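Local coordinates for ABC transporter substrate-binding protein-branched chain amino acid transport (Streptococcus pneumoniae, PDB 4GNR) that binds branched-chain amino acids, here isoleucine, as the substrate-binding component of an ABC transporter and probably delivers them to the membrane permease, at residues Val80-Ser85 and Val100-Pro105; Ser106-Gly111 and Ile121-Asp126; Ser154-Gly159 and Pro203-Glu208. All blocks are in the same frame, centred on the assembly; numbering follows the deposited sequence.

Contact 1 of 3, residues Val80-Ser85 and Val100-Pro105; sequences VGPATS and VPLISP. With ILE (isoleucine), chain B.
V80 and I103 pair in a parallel beta bridge, and their side chains lie side by side on one face of the sheet, V80 CG2 4.1 Å from I103 CG2. The other branch of V80, CG1, stands anti to the backbone N (chi1 -175°) and meets P105 CG at 4.1 Å, valine and proline crossing at about a right angle. Branched and ring-shaped apolar side chains suit this buried face, where helix 281-297 packs on I103 and P105. G81 N donates to I103 O at 2.9 Å, and the CA-H of V80 rests on that same oxygen. Strands 78-80 and 102-104 are neighbours in the parallel sheet of one lobe of the periplasmic-binding-protein fold, joined by a beta-alpha-beta crossover through helix 85-97. Beyond V80 the chain turns into the pocket. G81 takes a phi of 93°, where a side chain would jam against the carbonyl oxygen of V80, and a cis peptide leads into P82. S104 OG donates to P82 O at 2.7 Å, in the carbonyl plane, and accepts from S106 N and A107 N; a short hydroxyl side chain suits the bend because one oxygen serves all three. The buried G81 O has no polar partner and is flanked by L102 CD2 at 3.4 Å. S85 OG donates to OXT of the bound isoleucine at 2.6 Å, and S85 N donates to its O at 3.0 Å.

Contact 2 of 3, residues Ser106-Gly111 and Ile121-Asp126; sequences SATQDG and IGTFQD. With ILE (isoleucine), chain B.
T108 and D126 cross at about a right angle where two loops meet at the carboxy-terminal edge of the parallel sheet, the usual site of ligand binding in a Rossmann-like lobe such as this one. The loop 106-111 comes after strand 102-104; the other, 121-126, leads from the end of strand 119-121 into helix 126-139. The side chain of T108 starts with CB directed at the other loop, where its nearest atom is D126 OD1 at 3.1 Å, with F124 O a little farther. Its hydroxyl stands between the backbone N and the carbonyl carbon (chi1 55°), and from there OG1 donates to D126 OD1 at 2.6 Å, on the syn side of the carboxylate but 29° out of its plane. The same oxygen accepts from the isoleucine N at 2.8 Å. Threonine suits the place because one hydroxyl serves as donor and acceptor at once: D126, a second-shell residue, fixes its rotation and leaves the oxygen to accept from the ammonium group. The negative charge of D126 probably also favours that ammonium, together with D229, whose OD2 is hydrogen-bonded to the ligand itself. The methyl, CG2, lies 3.2 Å from F124 O, a buried carbonyl with no polar partner, and 3.6 Å from T123 CG2. The T108 backbone works alongside: D126 N donates to T108 O at 2.9 Å, and T108 N donates to the ligand OXT at 2.9 Å. Behind it, I121 packs its CD1 near the small CB of A107. Two waters tie the loops together. One bridges A107 O, Q109 O and Q125 NE2; the other donates to S106 O and accepts from T123 OG1 at 2.9 Å.

Contact 3 of 3, residues Ser154-Gly159 and Pro203-Glu208; sequences SDYAKG and PGYYNE. With ILE (isoleucine), chain B.
In the second lobe of the binding protein, Y156 and Y205 form part of the wall of the isoleucine pocket, each near the amino-terminal end of a helix: Y156 in 155-167, Y205 at the N-cap position of 206-218. Their rings are nearly parallel, 3° apart, but slid so far that they barely overlap, with the centroids 4.8 Å apart. Y205 CE1 comes over one face of the Y156 ring, 3.5 Å from Y156 CD2, while G204 O sits at that ring's edge, 3.8 Å from CE2. Elsewhere in the contact, A157 CB is 3.4 Å from P203 O; a small alanine lets the helix come close to the proline. Toward the ligand, Y205 OH donates to the isoleucine O at 2.6 Å, with the oxygen in the plane of the ring, and Y156 CE1 lies 3.6 Å from the ligand CA. Y156 OH instead hydrogen-bonds to D229 OD1 and G230 N. No hydrogen bond joins the two segments: the offset rings touch by van der Waals contact, and the two hydroxyls make the polar bonds, one to the ligand and the other to D229 and G230.

How the contacts relate
Contacts 1 and 2 belong to one lobe and contact 3 to the other, and all three meet on the bound isoleucine. Contacts 1 and 2 have centres about 11 Å apart and are linked by probable hydrogen bonds, A83 O to S106 OG at 2.6 Å and S104 O to G122 N at 2.9 Å. Contact 3 is centred about 18 Å from contact 1 and about 13 Å from contact 2, yet it reaches across the cleft: T108 OG1 is 3.4 Å from Y156 CE1, and T84 CB is 4.1 Å from Y205 OH. All three contacts bind the carboxylate, and contact 2 also binds the amino group, consistent with a closed, ligand-bound state.

Contact 1 of 3, residues Val80-Ser85 and Val100-Pro105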
ATOM      1  N   VAL A  80       9.877  -6.604   8.495  1.00  5.34           N
ATOM      2  CA  VAL A  80       8.595  -6.017   8.067  1.00  5.20           C
ATOM      3  C   VAL A  80       8.944  -4.785   7.223  1.00  5.02           C
ATOM      4  O   VAL A  80       9.703  -3.919   7.672  1.00  5.34           O
ATOM      5  CB  VAL A  80       7.688  -5.667   9.234  1.00  6.08           C
ATOM      6  CG1 VAL A  80       6.333  -5.181   8.726  1.00  6.41           C
ATOM      7  CG2 VAL A  80       7.507  -6.851  10.166  1.00  7.67           C
ATOM      8  N   GLY A  81       8.340  -4.694   6.036  1.00  5.19           N
ATOM      9  CA  GLY A  81       8.674  -3.669   5.065  1.00  5.26           C
ATOM     10  C   GLY A  81       9.734  -4.209   4.102  1.00  5.11           C
ATOM     11  O   GLY A  81      10.409  -5.188   4.416  1.00  6.43           O
ATOM     12  N   PRO A  82       9.960  -3.522   2.969  1.00  5.45           N
ATOM     13  CA  PRO A  82       9.399  -2.227   2.599  1.00  5.48           C
ATOM     14  C   PRO A  82       7.917  -2.158   2.263  1.00  4.88           C
ATOM     15  O   PRO A  82       7.234  -3.173   2.110  1.00  5.54           O
ATOM     16  CB  PRO A  82      10.215  -1.835   1.341  1.00  5.84           C
ATOM     17  CG  PRO A  82      11.512  -2.603   1.489  1.00  6.49           C
ATOM     18  CD  PRO A  82      11.071  -3.904   2.078  1.00  6.08           C
ATOM     19  N   ALA A  83       7.446  -0.931   2.155  1.00  5.11           N
ATOM     20  CA  ALA A  83       6.058  -0.659   1.792  1.00  5.24           C
ATOM     21  C   ALA A  83       5.785  -0.756   0.282  1.00  4.85           C
ATOM     22  O   ALA A  83       4.686  -1.135  -0.134  1.00  5.67           O
ATOM     23  CB  ALA A  83       5.664   0.755   2.253  1.00  6.09           C
ATOM     24  N   THR A  84       6.764  -0.351  -0.519  1.00  5.43           N
ATOM     25  CA  THR A  84       6.560  -0.197  -1.954  1.00  5.45           C
ATOM     26  C   THR A  84       7.237  -1.308  -2.754  1.00  5.40           C
ATOM     27  O   THR A  84       8.154  -1.993  -2.276  1.00  5.85           O
ATOM     28  CB  THR A  84       6.979   1.213  -2.427  1.00  6.16           C
ATOM     29  OG1 THR A  84       8.395   1.370  -2.289  1.00  6.67           O
ATOM     30  CG2 THR A  84       6.212   2.307  -1.683  1.00  7.33           C
ATOM     31  N   SER A  85       6.792  -1.467  -3.996  1.00  5.71           N
ATOM     32  CA  SER A  85       7.230  -2.600  -4.794  1.00  6.26           C
ATOM     33  C   SER A  85       8.679  -2.569  -5.235  1.00  6.33           C
ATOM     34  O   SER A  85       9.355  -3.584  -5.175  1.00  7.02           O
ATOM     35  CB  SER A  85       6.291  -2.804  -5.989  1.00  6.89           C
ATOM     36  OG  SER A  85       5.029  -3.307  -5.580  1.00  7.19           O
ATOM     37  N   VAL A 100      15.940 -15.314   6.166  1.00  8.34           N
ATOM     38  CA  VAL A 100      15.069 -14.510   7.015  1.00  7.86           C
ATOM     39  C   VAL A 100      13.807 -14.121   6.235  1.00  7.37           C
ATOM     40  O   VAL A 100      13.908 -13.531   5.178  1.00  7.85           O
ATOM     41  CB  VAL A 100      15.826 -13.245   7.513  1.00  8.09           C
ATOM     42  CG1 VAL A 100      14.875 -12.337   8.279  1.00  8.42           C
ATOM     43  CG2 VAL A 100      17.014 -13.641   8.370  1.00  9.93           C
ATOM     44  N   PRO A 101      12.612 -14.420   6.777  1.00  7.10           N
ATOM     45  CA  PRO A 101      11.414 -14.017   6.061  1.00  7.00           C
ATOM     46  C   PRO A 101      11.218 -12.495   6.119  1.00  5.98           C
ATOM     47  O   PRO A 101      11.439 -11.855   7.144  1.00  6.70           O
ATOM     48  CB  PRO A 101      10.291 -14.757   6.814  1.00  8.14           C
ATOM     49  CG  PRO A 101      10.825 -14.899   8.220  1.00  8.11           C
ATOM     50  CD  PRO A 101      12.317 -15.108   8.048  1.00  7.74           C
ATOM     51  N   LEU A 102      10.723 -11.972   5.004  1.00  5.83           N
ATOM     52  CA  LEU A 102      10.416 -10.565   4.838  1.00  5.59           C
ATOM     53  C   LEU A 102       8.963 -10.474   4.398  1.00  5.37           C
ATOM     54  O   LEU A 102       8.555 -11.149   3.436  1.00  5.71           O
ATOM     55  CB  LEU A 102      11.371  -9.929   3.827  1.00  6.28           C
ATOM     56  CG  LEU A 102      11.243  -8.403   3.633  1.00  6.61           C
ATOM     57  CD1 LEU A 102      12.596  -7.781   3.287  1.00  7.84           C
ATOM     58  CD2 LEU A 102      10.188  -8.028   2.617  1.00  7.00           C
ATOM     59  N   ILE A 103       8.186  -9.663   5.121  1.00  5.02           N
ATOM     60  CA  ILE A 103       6.801  -9.436   4.760  1.00  4.79           C
ATOM     61  C   ILE A 103       6.615  -7.972   4.400  1.00  4.67           C
ATOM     62  O   ILE A 103       6.902  -7.070   5.209  1.00  5.21           O
ATOM     63  CB  ILE A 103       5.793  -9.892   5.870  1.00  5.50           C
ATOM     64  CG1 ILE A 103       4.351  -9.651   5.408  1.00  5.85           C
ATOM     65  CG2 ILE A 103       6.069  -9.254   7.234  1.00  6.24           C
ATOM     66  CD1 ILE A 103       3.328 -10.414   6.242  1.00  7.31           C
ATOM     67  N   SER A 104       6.182  -7.722   3.165  1.00  4.65           N
ATOM     68  CA  SER A 104       5.763  -6.380   2.772  1.00  4.91           C
ATOM     69  C   SER A 104       4.257  -6.285   3.003  1.00  4.48           C
ATOM     70  O   SER A 104       3.492  -7.074   2.421  1.00  5.12           O
ATOM     71  CB  SER A 104       6.011  -6.053   1.310  1.00  5.32           C
ATOM     72  OG  SER A 104       5.376  -4.818   1.005  1.00  5.38           O
ATOM     73  N   PRO A 105       3.804  -5.347   3.835  1.00  4.67           N
ATOM     74  CA  PRO A 105       2.360  -5.235   4.028  1.00  5.10           C
ATOM     75  C   PRO A 105       1.585  -4.833   2.771  1.00  5.14           C
ATOM     76  O   PRO A 105       0.402  -5.141   2.664  1.00  6.55           O
ATOM     77  CB  PRO A 105       2.254  -4.086   5.077  1.00  5.84           C
ATOM     78  CG  PRO A 105       3.583  -4.111   5.811  1.00  5.23           C
ATOM     79  CD  PRO A 105       4.573  -4.441   4.705  1.00  4.94           C
TER
HETATM   80  N   ILE B 401       1.075  -0.702  -3.639  1.00  6.27           N
HETATM   81  CA  ILE B 401       2.139   0.314  -3.869  1.00  6.07           C
HETATM   82  C   ILE B 401       3.434  -0.398  -4.248  1.00  5.74           C
HETATM   83  O   ILE B 401       4.438   0.298  -4.507  1.00  6.70           O
HETATM   84  CB  ILE B 401       2.223   1.388  -2.742  1.00  9.23           C
HETATM   85  CG1 ILE B 401       2.211   0.749  -1.373  1.00  9.21           C
HETATM   86  CG2 ILE B 401       1.047   2.515  -2.771  1.00  8.24           C
HETATM   87  CD1 ILE B 401       2.381   1.762  -0.263  1.00  7.90           C
HETATM   88  OXT ILE B 401       3.413  -1.644  -4.318  1.00  6.80           O

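Contact 2 of 3, residues Ser106-Gly111 and Ile121-Asp126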
ATOM      1  N   SER A 106       2.285  -4.176   1.832  1.00  5.06           N
ATOM      2  CA  SER A 106       1.590  -3.373   0.822  1.00  5.18           C
ATOM      3  C   SER A 106       2.148  -3.361  -0.583  1.00  4.93           C
ATOM      4  O   SER A 106       1.593  -2.650  -1.425  1.00  5.68           O
ATOM      5  CB  SER A 106       1.573  -1.913   1.356  1.00  5.54           C
ATOM      6  OG  SER A 106       2.896  -1.509   1.730  1.00  5.80           O
ATOM      7  N   ALA A 107       3.188  -4.142  -0.879  1.00  5.02           N
ATOM      8  CA  ALA A 107       3.771  -4.149  -2.248  1.00  5.04           C
ATOM      9  C   ALA A 107       2.833  -4.956  -3.160  1.00  5.25           C
ATOM     10  O   ALA A 107       2.698  -6.162  -2.997  1.00  6.08           O
ATOM     11  CB  ALA A 107       5.162  -4.727  -2.228  1.00  6.08           C
ATOM     12  N   THR A 108       2.242  -4.277  -4.140  1.00  5.51           N
ATOM     13  CA  THR A 108       1.209  -4.842  -5.002  1.00  5.78           C
ATOM     14  C   THR A 108       1.689  -5.367  -6.348  1.00  6.24           C
ATOM     15  O   THR A 108       0.880  -5.896  -7.129  1.00  6.73           O
ATOM     16  CB  THR A 108       0.104  -3.776  -5.234  1.00  6.08           C
ATOM     17  OG1 THR A 108       0.720  -2.585  -5.747  1.00  6.71           O
ATOM     18  CG2 THR A 108      -0.651  -3.443  -3.947  1.00  6.29           C
ATOM     19  N   GLN A 109       2.971  -5.283  -6.656  1.00  6.97           N
ATOM     20  CA  GLN A 109       3.455  -5.736  -7.970  1.00  8.01           C
ATOM     21  C   GLN A 109       3.090  -7.176  -8.254  1.00  6.91           C
ATOM     22  O   GLN A 109       3.308  -8.066  -7.445  1.00  7.32           O
ATOM     23  CB  GLN A 109       4.979  -5.552  -8.048  1.00 10.21           C
ATOM     24  CG  GLN A 109       5.666  -6.086  -9.299  1.00 12.17           C
ATOM     25  CD  GLN A 109       7.179  -5.833  -9.254  1.00 14.24           C
ATOM     26  OE1 GLN A 109       7.606  -4.702  -8.997  1.00 15.32           O
ATOM     27  NE2 GLN A 109       7.990  -6.877  -9.539  1.00 14.70           N
ATOM     28  N   ASP A 110       2.462  -7.448  -9.399  0.50  7.80           N
ATOM     29  CA  ASP A 110       2.149  -8.838  -9.670  0.50  8.45           C
ATOM     30  C   ASP A 110       3.425  -9.625  -9.826  0.50  8.50           C
ATOM     31  O   ASP A 110       4.456  -9.130 -10.287  0.50  9.24           O
ATOM     32  CB  ASP A 110       1.302  -9.078 -10.920  0.50  8.82           C
ATOM     33  CG  ASP A 110      -0.106  -8.571 -10.787  0.50 10.40           C
ATOM     34  OD1 ASP A 110      -1.006  -9.439 -10.686  0.50 13.47           O
ATOM     35  OD2 ASP A 110      -0.317  -7.350 -10.674  0.50 11.14           O
ATOM     36  N   GLY A 111       3.295 -10.874  -9.415  1.00  9.20           N
ATOM     37  CA  GLY A 111       4.346 -11.887  -9.477  1.00 10.01           C
ATOM     38  C   GLY A 111       5.516 -11.718  -8.553  1.00  9.40           C
ATOM     39  O   GLY A 111       6.464 -12.507  -8.622  1.00 10.56           O
ATOM     40  N   ILE A 121       3.476 -11.265   1.091  1.00  5.12           N
ATOM     41  CA  ILE A 121       2.821 -10.008   0.694  1.00  5.21           C
ATOM     42  C   ILE A 121       1.460  -9.942   1.375  1.00  5.12           C
ATOM     43  O   ILE A 121       0.647 -10.849   1.232  1.00  5.98           O
ATOM     44  CB  ILE A 121       2.689  -9.902  -0.832  1.00  6.18           C
ATOM     45  CG1 ILE A 121       4.055  -9.866  -1.514  1.00  7.14           C
ATOM     46  CG2 ILE A 121       1.847  -8.704  -1.215  1.00  6.68           C
ATOM     47  CD1 ILE A 121       4.847  -8.676  -1.217  1.00  8.31           C
ATOM     48  N   GLY A 122       1.203  -8.850   2.089  1.00  5.28           N
ATOM     49  CA  GLY A 122      -0.039  -8.722   2.840  1.00  5.35           C
ATOM     50  C   GLY A 122      -1.256  -8.184   2.112  1.00  5.42           C
ATOM     51  O   GLY A 122      -2.328  -8.149   2.685  1.00  6.15           O
ATOM     52  N   THR A 123      -1.083  -7.811   0.853  1.00  5.88           N
ATOM     53  CA  THR A 123      -2.108  -7.089   0.098  1.00  6.12           C
ATOM     54  C   THR A 123      -2.446  -7.721  -1.253  1.00  6.38           C
ATOM     55  O   THR A 123      -1.966  -8.802  -1.616  1.00  7.72           O
ATOM     56  CB  THR A 123      -1.598  -5.603  -0.066  1.00  6.63           C
ATOM     57  OG1 THR A 123      -2.675  -4.781  -0.522  1.00  7.33           O
ATOM     58  CG2 THR A 123      -0.411  -5.536  -1.000  1.00  7.28           C
ATOM     59  N   PHE A 124      -3.342  -7.054  -1.977  1.00  6.66           N
ATOM     60  CA  PHE A 124      -3.755  -7.438  -3.313  1.00  6.79           C
ATOM     61  C   PHE A 124      -2.687  -7.007  -4.351  1.00  6.41           C
ATOM     62  O   PHE A 124      -1.657  -6.428  -4.005  1.00  7.06           O
ATOM     63  CB  PHE A 124      -5.173  -6.894  -3.607  1.00  7.55           C
ATOM     64  CG  PHE A 124      -5.371  -5.439  -3.203  1.00  8.08           C
ATOM     65  CD1 PHE A 124      -6.321  -5.105  -2.250  1.00  9.18           C
ATOM     66  CD2 PHE A 124      -4.599  -4.416  -3.747  1.00  8.37           C
ATOM     67  CE1 PHE A 124      -6.510  -3.773  -1.859  1.00 10.60           C
ATOM     68  CE2 PHE A 124      -4.764  -3.085  -3.330  1.00  9.56           C
ATOM     69  CZ  PHE A 124      -5.708  -2.774  -2.384  1.00 10.33           C
ATOM     70  N   GLN A 125      -2.946  -7.294  -5.624  1.00  7.28           N
ATOM     71  CA  GLN A 125      -1.998  -7.014  -6.716  1.00  7.14           C
ATOM     72  C   GLN A 125      -2.504  -5.987  -7.714  1.00  7.14           C
ATOM     73  O   GLN A 125      -3.710  -5.659  -7.776  1.00  8.02           O
ATOM     74  CB  GLN A 125      -1.551  -8.310  -7.434  1.00  8.89           C
ATOM     75  CG  GLN A 125      -0.502  -9.141  -6.681  1.00  8.65           C
ATOM     76  CD  GLN A 125      -0.988  -9.673  -5.353  1.00  8.04           C
ATOM     77  OE1 GLN A 125      -2.004 -10.372  -5.283  1.00  9.90           O
ATOM     78  NE2 GLN A 125      -0.254  -9.390  -4.298  1.00  9.06           N
ATOM     79  N   ASP A 126      -1.574  -5.493  -8.533  1.00  7.59           N
ATOM     80  CA  ASP A 126      -1.884  -4.443  -9.513  1.00  7.67           C
ATOM     81  C   ASP A 126      -2.850  -4.887 -10.595  1.00  7.69           C
ATOM     82  O   ASP A 126      -3.668  -4.070 -11.036  1.00  7.87           O
ATOM     83  CB  ASP A 126      -0.601  -3.884 -10.091  1.00  8.02           C
ATOM     84  CG  ASP A 126       0.227  -3.162  -9.040  1.00  8.56           C
ATOM     85  OD1 ASP A 126      -0.362  -2.633  -8.076  1.00  9.39           O
ATOM     86  OD2 ASP A 126       1.461  -3.138  -9.196  1.00 10.72           O
TER
HETATM   87  N   ILE B 401       1.075  -0.702  -3.639  1.00  6.27           N
HETATM   88  CA  ILE B 401       2.139   0.314  -3.869  1.00  6.07           C
HETATM   89  C   ILE B 401       3.434  -0.398  -4.248  1.00  5.74           C
HETATM   90  O   ILE B 401       4.438   0.298  -4.507  1.00  6.70           O
HETATM   91  CB  ILE B 401       2.223   1.388  -2.742  1.00  9.23           C
HETATM   92  CG1 ILE B 401       2.211   0.749  -1.373  1.00  9.21           C
HETATM   93  CG2 ILE B 401       1.047   2.515  -2.771  1.00  8.24           C
HETATM   94  CD1 ILE B 401       2.381   1.762  -0.263  1.00  7.90           C
HETATM   95  OXT ILE B 401       3.413  -1.644  -4.318  1.00  6.80           O
HETATM   96  O   HOH W   1      -1.342  -2.256  -0.729  0.50  8.93           O
HETATM   97  O   HOH W   2       2.478  -8.264  -4.816  1.00  7.59           O

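Contact 3 of 3, residues Ser154-Gly159 and Pro203-Glu208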
ATOM      1  N   SER A 154       7.499   4.205 -13.302  0.50 15.88           N
ATOM      2  CA  SER A 154       7.050   3.242 -12.315  0.50 14.65           C
ATOM      3  C   SER A 154       6.443   1.894 -12.746  0.50 14.76           C
ATOM      4  O   SER A 154       5.436   1.865 -13.425  0.50 15.16           O
ATOM      5  CB  SER A 154       5.961   3.989 -11.522  0.50 14.42           C
ATOM      6  OG  SER A 154       5.288   3.153 -10.612  0.50  8.90           O
ATOM      7  N   ASP A 155       7.043   0.781 -12.326  1.00 14.01           N
ATOM      8  CA  ASP A 155       6.474  -0.579 -12.662  1.00 14.56           C
ATOM      9  C   ASP A 155       5.072  -0.754 -12.002  1.00 12.71           C
ATOM     10  O   ASP A 155       4.184  -1.458 -12.525  1.00 12.76           O
ATOM     11  CB  ASP A 155       7.410  -1.778 -12.359  1.00 16.02           C
ATOM     12  CG  ASP A 155       8.549  -1.914 -13.347  1.00 19.54           C
ATOM     13  OD1 ASP A 155       8.542  -1.216 -14.381  1.00 22.68           O
ATOM     14  OD2 ASP A 155       9.429  -2.761 -13.095  1.00 24.85           O
ATOM     15  N   TYR A 156       4.893  -0.127 -10.840  1.00 12.82           N
ATOM     16  CA  TYR A 156       3.620  -0.136 -10.129  1.00 11.36           C
ATOM     17  C   TYR A 156       2.539   0.495 -11.011  1.00 10.56           C
ATOM     18  O   TYR A 156       1.494  -0.113 -11.311  1.00 10.07           O
ATOM     19  CB  TYR A 156       3.786   0.651  -8.813  1.00 11.18           C
ATOM     20  CG  TYR A 156       2.484   1.113  -8.187  1.00  9.94           C
ATOM     21  CD1 TYR A 156       1.648   0.214  -7.552  1.00  8.94           C
ATOM     22  CD2 TYR A 156       2.100   2.446  -8.219  1.00 10.79           C
ATOM     23  CE1 TYR A 156       0.470   0.604  -6.993  1.00  8.15           C
ATOM     24  CE2 TYR A 156       0.905   2.859  -7.670  1.00 10.27           C
ATOM     25  CZ  TYR A 156       0.093   1.934  -7.051  1.00  8.66           C
ATOM     26  OH  TYR A 156      -1.093   2.361  -6.503  1.00  9.30           O
ATOM     27  N   ALA A 157       2.815   1.725 -11.420  1.00 10.59           N
ATOM     28  CA  ALA A 157       1.852   2.474 -12.215  1.00 10.57           C
ATOM     29  C   ALA A 157       1.600   1.789 -13.557  1.00 10.20           C
ATOM     30  O   ALA A 157       0.469   1.662 -14.026  1.00 10.17           O
ATOM     31  CB  ALA A 157       2.304   3.916 -12.390  1.00 11.44           C
ATOM     32  N   LYS A 158       2.684   1.342 -14.174  1.00 10.69           N
ATOM     33  CA  LYS A 158       2.573   0.657 -15.461  1.00 11.57           C
ATOM     34  C   LYS A 158       1.780  -0.650 -15.377  1.00 10.29           C
ATOM     35  O   LYS A 158       1.053  -0.990 -16.311  1.00 10.90           O
ATOM     36  CB  LYS A 158       3.937   0.474 -16.115  1.00 13.54           C
ATOM     37  CG  LYS A 158       4.515   1.834 -16.568  1.00 15.42           C
ATOM     38  CD  LYS A 158       5.842   1.808 -17.278  1.00 19.35           C
ATOM     39  CE  LYS A 158       6.944   1.370 -16.399  1.00 21.80           C
ATOM     40  NZ  LYS A 158       8.238   1.483 -17.130  1.00 24.77           N
ATOM     41  N   GLY A 159       1.884  -1.345 -14.249  1.00 10.10           N
ATOM     42  CA  GLY A 159       1.126  -2.587 -14.050  1.00  9.93           C
ATOM     43  C   GLY A 159      -0.375  -2.321 -13.945  1.00  8.93           C
ATOM     44  O   GLY A 159      -1.191  -3.029 -14.527  1.00  9.78           O
ATOM     45  N   PRO A 203      -2.708   6.191 -12.457  1.00  7.72           N
ATOM     46  CA  PRO A 203      -1.864   5.260 -11.720  1.00  8.24           C
ATOM     47  C   PRO A 203      -0.565   6.011 -11.333  1.00  8.27           C
ATOM     48  O   PRO A 203       0.174   6.494 -12.181  1.00  9.61           O
ATOM     49  CB  PRO A 203      -1.602   4.133 -12.731  1.00  9.14           C
ATOM     50  CG  PRO A 203      -2.669   4.271 -13.749  1.00  9.00           C
ATOM     51  CD  PRO A 203      -2.874   5.765 -13.857  1.00  8.19           C
ATOM     52  N   GLY A 204      -0.292   6.031 -10.040  1.00  8.86           N
ATOM     53  CA  GLY A 204       0.853   6.737  -9.506  1.00  9.27           C
ATOM     54  C   GLY A 204       0.757   6.911  -8.004  1.00  7.48           C
ATOM     55  O   GLY A 204      -0.210   6.488  -7.356  1.00  8.37           O
ATOM     56  N   TYR A 205       1.821   7.509  -7.479  1.00  6.95           N
ATOM     57  CA  TYR A 205       2.009   7.786  -6.056  1.00  6.74           C
ATOM     58  C   TYR A 205       1.524   9.194  -5.667  1.00  6.90           C
ATOM     59  O   TYR A 205       1.311  10.046  -6.528  1.00  7.80           O
ATOM     60  CB  TYR A 205       3.440   7.532  -5.633  1.00  6.82           C
ATOM     61  CG  TYR A 205       3.909   6.093  -5.809  1.00  6.27           C
ATOM     62  CD1 TYR A 205       3.220   5.033  -5.251  1.00  7.37           C
ATOM     63  CD2 TYR A 205       5.097   5.809  -6.448  1.00  8.18           C
ATOM     64  CE1 TYR A 205       3.697   3.736  -5.354  1.00  7.25           C
ATOM     65  CE2 TYR A 205       5.589   4.497  -6.523  1.00  8.41           C
ATOM     66  CZ  TYR A 205       4.887   3.475  -5.974  1.00  6.84           C
ATOM     67  OH  TYR A 205       5.401   2.196  -6.062  1.00  7.79           O
ATOM     68  N   TYR A 206       1.433   9.433  -4.359  1.00  6.67           N
ATOM     69  CA  TYR A 206       0.792  10.633  -3.869  1.00  7.25           C
ATOM     70  C   TYR A 206       1.446  11.941  -4.247  1.00  7.66           C
ATOM     71  O   TYR A 206       0.737  12.926  -4.447  1.00  8.81           O
ATOM     72  CB  TYR A 206       0.578  10.585  -2.333  1.00  7.73           C
ATOM     73  CG  TYR A 206       1.869  10.635  -1.528  1.00  7.73           C
ATOM     74  CD1 TYR A 206       2.438  11.836  -1.138  1.00  9.33           C
ATOM     75  CD2 TYR A 206       2.525   9.490  -1.149  1.00  9.44           C
ATOM     76  CE1 TYR A 206       3.615  11.896  -0.396  1.00 10.00           C
ATOM     77  CE2 TYR A 206       3.703   9.538  -0.416  1.00 10.06           C
ATOM     78  CZ  TYR A 206       4.249  10.738  -0.049  1.00  9.99           C
ATOM     79  OH  TYR A 206       5.396  10.722   0.715  1.00 12.29           O
ATOM     80  N   ASN A 207       2.769  11.995  -4.315  1.00  7.63           N
ATOM     81  CA  ASN A 207       3.429  13.269  -4.622  1.00  9.29           C
ATOM     82  C   ASN A 207       3.011  13.805  -5.955  1.00  9.23           C
ATOM     83  O   ASN A 207       2.808  15.000  -6.118  1.00 13.01           O
ATOM     84  CB  ASN A 207       4.943  13.223  -4.440  1.00  9.95           C
ATOM     85  CG  ASN A 207       5.361  13.577  -3.022  1.00 10.73           C
ATOM     86  OD1 ASN A 207       4.884  14.569  -2.467  1.00 13.70           O
ATOM     87  ND2 ASN A 207       6.289  12.823  -2.460  1.00 12.36           N
ATOM     88  N   GLU A 208       2.931  12.922  -6.945  1.00  8.06           N
ATOM     89  CA  GLU A 208       2.515  13.314  -8.275  1.00  8.59           C
ATOM     90  C   GLU A 208       0.981  13.385  -8.392  1.00  8.39           C
ATOM     91  O   GLU A 208       0.435  14.366  -8.907  1.00  8.69           O
ATOM     92  CB  GLU A 208       3.080  12.385  -9.343  1.00  9.13           C
ATOM     93  CG  GLU A 208       4.601  12.423  -9.470  1.00  9.92           C
ATOM     94  CD  GLU A 208       5.336  11.854  -8.251  1.00  9.63           C
ATOM     95  OE1 GLU A 208       4.959  10.771  -7.767  1.00  9.53           O
ATOM     96  OE2 GLU A 208       6.341  12.494  -7.840  1.00 11.32           O
TER
HETATM   97  N   ILE B 401       1.075  -0.702  -3.639  1.00  6.27           N
HETATM   98  CA  ILE B 401       2.139   0.314  -3.869  1.00  6.07           C
HETATM   99  C   ILE B 401       3.434  -0.398  -4.248  1.00  5.74           C
HETATM  100  O   ILE B 401       4.438   0.298  -4.507  1.00  6.70           O
HETATM  101  CB  ILE B 401       2.223   1.388  -2.742  1.00  9.23           C
HETATM  102  CG1 ILE B 401       2.211   0.749  -1.373  1.00  9.21           C
HETATM  103  CG2 ILE B 401       1.047   2.515  -2.771  1.00  8.24           C
HETATM  104  CD1 ILE B 401       2.381   1.762  -0.263  1.00  7.90           C
HETATM  105  OXT ILE B 401       3.413  -1.644  -4.318  1.00  6.80           O